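Local coordinates for chintase (Rhizomucor miehei, PDB 5YUQ), which hydrolyses chitin as a family 18 glycoside hydrolase, with an active site shaped as a tunnel, at residues E243-S248 with Y314-S319. Numbering follows the deposited sequence.
Sequences EPITAS and YAYSFS
Ile-245 packs on the face of the Tyr-316 ring and Pro-244 lies beside its hydroxyl end, joining a long loop to a strand of what is probably the alpha+beta insertion domain of family 18 chitinases. The loop follows barrel strand 228-240. The strand, 312-317, runs antiparallel to 302-307 and 322-325. Tyr-314 and Tyr-316 rise from it toward the loop, and Ile-245 fills the hollow between their rings. Its CB sits over the Tyr-316 face in a CH-pi contact, 4.0 Å from the ring centroid. Its CG2 turns to the other ring, 4.2 Å from CE2 of Tyr-314, and meets that ring at the edge. Val-253 and Tyr-305 also touch Ile-245.

CG of Tyr-316 is anti to its backbone N (chi1 180°), and the ring extends under the loop backbone. The amide N of Ile-245 lies 3.5 Å above the ring plane, over its centre. Pro-244 packs beside the hydroxyl end, its CA 3.2 Å from Tyr-316 OH and its CB just beyond. That hydroxyl hydrogen-bonds to Ser-321. CG of Pro-244 reaches on to CE1 of Phe-318, 3.8 Å away, at the more exposed end of the contact.

No direct hydrogen bond crosses between the segments. At the other end a water bridges them: it donates to Thr-246 O at 2.6 Å and hydrogen-bonds to Tyr-314 OH at 2.9 Å.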
# COMPACT_ATOMS: atom_id res chain seq x y z
N GLU A 243 -4.12 27.03 -10.34
CA GLU A 243 -3.21 28.13 -10.65
C GLU A 243 -1.78 27.60 -10.52
O GLU A 243 -1.57 26.53 -9.95
CB GLU A 243 -3.41 29.29 -9.66
CG GLU A 243 -4.77 29.96 -9.73
CD GLU A 243 -4.98 30.71 -11.02
OE1 GLU A 243 -3.99 31.16 -11.62
OE2 GLU A 243 -6.16 30.86 -11.42
N PRO A 244 -0.80 28.32 -11.06
CA PRO A 244 0.57 27.80 -11.01
C PRO A 244 1.13 27.71 -9.59
O PRO A 244 0.74 28.49 -8.71
CB PRO A 244 1.37 28.82 -11.83
CG PRO A 244 0.34 29.40 -12.78
CD PRO A 244 -0.93 29.47 -11.99
N ILE A 245 2.02 26.75 -9.37
CA ILE A 245 2.81 26.71 -8.16
C ILE A 245 4.05 27.55 -8.39
O ILE A 245 4.62 27.55 -9.48
CB ILE A 245 3.16 25.26 -7.78
CG1 ILE A 245 1.95 24.60 -7.11
CG2 ILE A 245 4.39 25.21 -6.86
CD1 ILE A 245 2.19 23.16 -6.72
N THR A 246 4.44 28.32 -7.37
CA THR A 246 5.64 29.13 -7.42
C THR A 246 6.47 28.90 -6.17
O THR A 246 6.14 28.06 -5.34
CB THR A 246 5.32 30.63 -7.54
OG1 THR A 246 4.75 31.09 -6.31
CG2 THR A 246 4.36 30.91 -8.68
N ALA A 247 7.54 29.68 -6.02
CA ALA A 247 8.37 29.58 -4.82
C ALA A 247 7.59 30.03 -3.59
O ALA A 247 7.96 29.71 -2.46
CB ALA A 247 9.62 30.43 -4.98
N SER A 248 6.51 30.78 -3.81
CA SER A 248 5.73 31.36 -2.72
C SER A 248 4.52 30.53 -2.31
O SER A 248 4.04 30.68 -1.19
CB SER A 248 5.24 32.76 -3.11
OG SER A 248 6.31 33.69 -3.15
N TYR A 314 8.26 17.71 -4.16
CA TYR A 314 7.19 17.86 -5.11
C TYR A 314 7.71 18.71 -6.25
O TYR A 314 8.73 19.37 -6.12
CB TYR A 314 5.94 18.47 -4.48
CG TYR A 314 6.09 19.88 -3.95
CD1 TYR A 314 6.63 20.12 -2.69
CD2 TYR A 314 5.65 20.96 -4.69
CE1 TYR A 314 6.75 21.40 -2.20
CE2 TYR A 314 5.77 22.24 -4.21
CZ TYR A 314 6.32 22.46 -2.98
OH TYR A 314 6.44 23.74 -2.50
N ALA A 315 7.03 18.65 -7.39
CA ALA A 315 7.50 19.36 -8.56
C ALA A 315 6.32 19.92 -9.32
O ALA A 315 5.23 19.34 -9.31
CB ALA A 315 8.33 18.44 -9.44
N TYR A 316 6.52 21.06 -9.96
CA TYR A 316 5.45 21.67 -10.73
C TYR A 316 5.84 21.76 -12.20
O TYR A 316 6.94 22.19 -12.54
CB TYR A 316 5.11 23.06 -10.19
CG TYR A 316 4.00 23.72 -10.97
CD1 TYR A 316 2.69 23.26 -10.88
CD2 TYR A 316 4.26 24.79 -11.82
CE1 TYR A 316 1.67 23.86 -11.61
CE2 TYR A 316 3.25 25.39 -12.54
CZ TYR A 316 1.96 24.92 -12.43
OH TYR A 316 0.96 25.52 -13.16
N SER A 317 4.92 21.35 -13.07
CA SER A 317 5.10 21.51 -14.50
C SER A 317 4.09 22.52 -15.00
O SER A 317 2.89 22.26 -14.98
CB SER A 317 4.88 20.18 -15.22
OG SER A 317 4.83 20.39 -16.63
N PHE A 318 4.57 23.67 -15.48
CA PHE A 318 3.67 24.70 -15.97
C PHE A 318 2.87 24.13 -17.14
O PHE A 318 1.67 24.39 -17.28
CB PHE A 318 4.46 25.95 -16.39
CG PHE A 318 3.59 27.13 -16.69
CD1 PHE A 318 3.24 28.02 -15.69
CD2 PHE A 318 3.11 27.34 -17.97
CE1 PHE A 318 2.42 29.11 -15.96
CE2 PHE A 318 2.29 28.41 -18.25
CZ PHE A 318 1.94 29.30 -17.25
N SER A 319 3.53 23.33 -17.97
CA SER A 319 2.84 22.61 -19.03
C SER A 319 1.89 21.57 -18.43
O SER A 319 2.33 20.62 -17.78
CB SER A 319 3.85 21.92 -19.95
OG SER A 319 3.19 21.14 -20.93
O HOH W 1 6.56 26.55 -3.31